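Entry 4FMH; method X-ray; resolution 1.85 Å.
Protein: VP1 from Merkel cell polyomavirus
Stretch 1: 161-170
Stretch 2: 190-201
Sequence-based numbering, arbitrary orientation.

Stretch 1, residues 161-170: GGPITIETVL
Stretch 2, residues 190-201: DKDGNYPIEVWC

Stretch 1 is a loop from Gly161 to Thr165, extended from Gly162 on, then a helix from Ile166 to Leu170. Stretch 2 makes a type II beta turn from Lys191 to Asn194, and Trp200 and Cys201 lie in a strand. Pro163 CA lies 4.6 Å from Asn194 CA, and Ile164 CA lies 5.4 Å from Tyr195 CA.

Gly161 (phi/psi 97/4) has a conformation that calls for glycine. A water donates to Asn194 OD1 at 3.1 Å and weakly to Gly161 O at 3.4 Å, bridging the stretches. Gly162 (-76/179) and Pro163 (-77/172, C-gamma endo) are extended. Pro163 CB packs 3.6 Å from Pro196 CG.

Ile164 (-86/121; chi1 m, chi2 t) is the centre of the contact, with 112 Å² covered. Its backbone is held at both polar atoms. Ile164 N donates to Asn194 O at 2.8 Å. Trp200 NE1 donates to Ile164 O at 2.8 Å and 166°, so the carbonyl lies at the indole edge, near its plane. The CA-to-CB bond of Ile164 points toward stretch 2. Ile164 CB sits over one face of the Tyr195 ring, 4.2 Å from its centroid, and Ile164 CG2 is 3.5 Å from Tyr195 CE2. The Tyr195 rotamer is m, with chi2 88°; Tyr195 OH donates to Asp190 OD1 at 2.9 Å.

Thr165 (-129/-173, chi1 p) is the N-cap residue, but its side chain makes no capping bond. Thr165 N donates to Thr168 OG1 at 3.0 Å. Thr165 CG2 lies 3.9 Å from Pro196 CG.

Ile166 (-61/-43; m, t) begins the helix. Ile166 CG1 meets Val199 CG1 at 3.8 Å; Val199 is t. One turn on, the CA-to-CB bond of Val169 (chi1 m) points toward stretch 2, with Val169 CG1 3.9 Å from Trp200 CH2. Trp200 is m, chi2 106°. Glu167 and Leu170 make no contact with stretch 2.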

# COMPACT_ATOMS: atom_id res chain seq x y z
N GLY B 161 -4.30 25.20 35.03
CA GLY B 161 -4.38 25.61 33.62
C GLY B 161 -4.05 24.51 32.62
O GLY B 161 -4.02 24.75 31.41
N GLY B 162 -3.82 23.30 33.13
CA GLY B 162 -3.45 22.16 32.28
C GLY B 162 -4.60 21.57 31.49
O GLY B 162 -5.74 22.02 31.60
N PRO B 163 -4.31 20.55 30.67
CA PRO B 163 -5.37 19.87 29.91
C PRO B 163 -6.17 18.92 30.80
O PRO B 163 -5.80 18.68 31.94
CB PRO B 163 -4.58 19.07 28.87
CG PRO B 163 -3.31 18.74 29.56
CD PRO B 163 -2.99 19.93 30.43
N ILE B 164 -7.26 18.37 30.26
CA ILE B 164 -8.02 17.35 30.96
C ILE B 164 -7.42 15.98 30.66
O ILE B 164 -7.35 15.57 29.50
CB ILE B 164 -9.53 17.39 30.59
CG1 ILE B 164 -10.15 18.69 31.10
CG2 ILE B 164 -10.27 16.17 31.18
CD1 ILE B 164 -11.29 19.19 30.26
N THR B 165 -6.99 15.28 31.70
CA THR B 165 -6.41 13.94 31.55
C THR B 165 -7.10 12.96 32.50
O THR B 165 -8.09 13.30 33.13
CB THR B 165 -4.87 13.95 31.75
OG1 THR B 165 -4.56 14.36 33.09
CG2 THR B 165 -4.18 14.89 30.75
N ILE B 166 -6.58 11.73 32.58
CA ILE B 166 -7.22 10.67 33.35
C ILE B 166 -7.33 11.01 34.84
O ILE B 166 -8.37 10.79 35.46
CB ILE B 166 -6.54 9.29 33.12
CG1 ILE B 166 -6.67 8.87 31.65
CG2 ILE B 166 -7.16 8.22 34.04
CD1 ILE B 166 -6.07 7.48 31.32
N GLU B 167 -6.25 11.56 35.40
CA GLU B 167 -6.27 11.99 36.81
C GLU B 167 -7.42 12.99 37.07
O GLU B 167 -8.06 12.94 38.12
CB GLU B 167 -4.91 12.57 37.23
CG GLU B 167 -4.83 12.93 38.72
CD GLU B 167 -3.40 13.17 39.22
OE1 GLU B 167 -2.43 12.92 38.46
OE2 GLU B 167 -3.26 13.62 40.37
N THR B 168 -7.67 13.87 36.10
CA THR B 168 -8.77 14.82 36.18
C THR B 168 -10.13 14.13 36.37
O THR B 168 -10.91 14.53 37.22
CB THR B 168 -8.85 15.73 34.92
OG1 THR B 168 -7.53 16.16 34.56
CG2 THR B 168 -9.74 16.95 35.19
N VAL B 169 -10.41 13.11 35.56
CA VAL B 169 -11.71 12.44 35.61
C VAL B 169 -11.84 11.48 36.80
O VAL B 169 -12.93 11.32 37.34
CB VAL B 169 -12.09 11.73 34.27
CG1 VAL B 169 -11.96 12.70 33.10
CG2 VAL B 169 -11.24 10.50 34.03
N LEU B 170 -10.73 10.86 37.19
CA LEU B 170 -10.73 9.91 38.31
C LEU B 170 -10.73 10.60 39.69
O LEU B 170 -11.16 10.01 40.69
CB LEU B 170 -9.55 8.94 38.22
CG LEU B 170 -9.47 7.92 37.08
CD1 LEU B 170 -8.25 7.02 37.30
CD2 LEU B 170 -10.74 7.09 36.95
N ASP B 190 -15.53 17.84 24.79
CA ASP B 190 -16.41 19.00 24.87
C ASP B 190 -15.66 20.33 24.93
O ASP B 190 -16.27 21.38 25.14
CB ASP B 190 -17.38 18.85 26.05
CG ASP B 190 -16.66 18.68 27.39
OD1 ASP B 190 -15.45 18.96 27.48
OD2 ASP B 190 -17.33 18.25 28.36
N LYS B 191 -14.34 20.28 24.75
CA LYS B 191 -13.51 21.47 24.83
C LYS B 191 -12.35 21.40 23.83
O LYS B 191 -11.55 20.47 23.87
CB LYS B 191 -12.97 21.64 26.24
CG LYS B 191 -12.57 23.06 26.62
CD LYS B 191 -11.71 23.06 27.89
CE LYS B 191 -12.50 22.88 29.18
NZ LYS B 191 -13.30 21.63 29.30
N ASP B 192 -12.29 22.40 22.96
CA ASP B 192 -11.26 22.51 21.92
C ASP B 192 -9.88 22.69 22.55
O ASP B 192 -9.70 23.52 23.44
CB ASP B 192 -11.59 23.70 21.00
CG ASP B 192 -10.61 23.86 19.86
OD1 ASP B 192 -10.58 22.98 18.96
OD2 ASP B 192 -9.89 24.88 19.83
N GLY B 193 -8.92 21.89 22.09
CA GLY B 193 -7.53 22.01 22.52
C GLY B 193 -7.22 21.69 23.97
O GLY B 193 -6.22 22.18 24.50
N ASN B 194 -8.05 20.86 24.62
CA ASN B 194 -7.84 20.49 26.02
C ASN B 194 -7.78 19.00 26.37
O ASN B 194 -7.51 18.64 27.51
CB ASN B 194 -8.87 21.18 26.92
CG ASN B 194 -8.30 22.39 27.62
OD1 ASN B 194 -7.69 22.28 28.69
ND2 ASN B 194 -8.50 23.57 27.02
N TYR B 195 -8.05 18.15 25.38
CA TYR B 195 -8.00 16.72 25.60
C TYR B 195 -6.82 16.18 24.79
O TYR B 195 -6.90 16.13 23.57
CB TYR B 195 -9.32 16.06 25.18
CG TYR B 195 -10.46 16.36 26.13
CD1 TYR B 195 -11.25 17.49 25.96
CD2 TYR B 195 -10.74 15.50 27.19
CE1 TYR B 195 -12.31 17.77 26.84
CE2 TYR B 195 -11.79 15.77 28.07
CZ TYR B 195 -12.56 16.90 27.89
OH TYR B 195 -13.60 17.17 28.76
N PRO B 196 -5.71 15.81 25.47
CA PRO B 196 -4.53 15.36 24.73
C PRO B 196 -4.77 14.07 23.96
O PRO B 196 -5.37 13.12 24.48
CB PRO B 196 -3.47 15.16 25.81
CG PRO B 196 -3.93 16.02 26.98
CD PRO B 196 -5.44 15.92 26.92
N ILE B 197 -4.29 14.05 22.73
CA ILE B 197 -4.36 12.89 21.87
C ILE B 197 -3.67 11.67 22.48
O ILE B 197 -4.19 10.55 22.40
CB ILE B 197 -3.80 13.23 20.48
CG1 ILE B 197 -4.69 14.30 19.80
CG2 ILE B 197 -3.64 11.98 19.60
CD1 ILE B 197 -3.99 15.07 18.68
N GLU B 198 -2.51 11.88 23.13
CA GLU B 198 -1.75 10.76 23.71
C GLU B 198 -2.42 10.16 24.95
O GLU B 198 -1.98 9.14 25.48
CB GLU B 198 -0.30 11.17 24.01
CG GLU B 198 -0.12 11.97 25.31
CD GLU B 198 1.36 12.16 25.67
OE1 GLU B 198 2.14 12.53 24.77
OE2 GLU B 198 1.73 11.93 26.84
N VAL B 199 -3.49 10.80 25.41
CA VAL B 199 -4.22 10.31 26.58
C VAL B 199 -5.58 9.70 26.19
O VAL B 199 -6.01 8.73 26.81
CB VAL B 199 -4.45 11.43 27.62
CG1 VAL B 199 -5.30 10.92 28.78
CG2 VAL B 199 -3.13 11.98 28.13
N TRP B 200 -6.23 10.29 25.19
CA TRP B 200 -7.64 10.00 24.88
C TRP B 200 -7.84 9.48 23.46
O TRP B 200 -7.28 10.03 22.51
CB TRP B 200 -8.49 11.26 25.05
CG TRP B 200 -8.47 11.86 26.42
CD1 TRP B 200 -7.82 13.00 26.80
CD2 TRP B 200 -9.13 11.37 27.59
NE1 TRP B 200 -8.03 13.24 28.14
CE2 TRP B 200 -8.84 12.26 28.64
CE3 TRP B 200 -9.95 10.26 27.84
CZ2 TRP B 200 -9.34 12.08 29.94
CZ3 TRP B 200 -10.44 10.07 29.14
CH2 TRP B 200 -10.12 10.98 30.17
N CYS B 201 -8.65 8.44 23.34
CA CYS B 201 -9.03 7.91 22.04
C CYS B 201 -10.56 7.79 22.00
O CYS B 201 -11.20 7.80 23.05
CB CYS B 201 -8.37 6.55 21.80
SG CYS B 201 -8.90 5.24 22.93
O HOH W 1 -4.66 23.04 28.49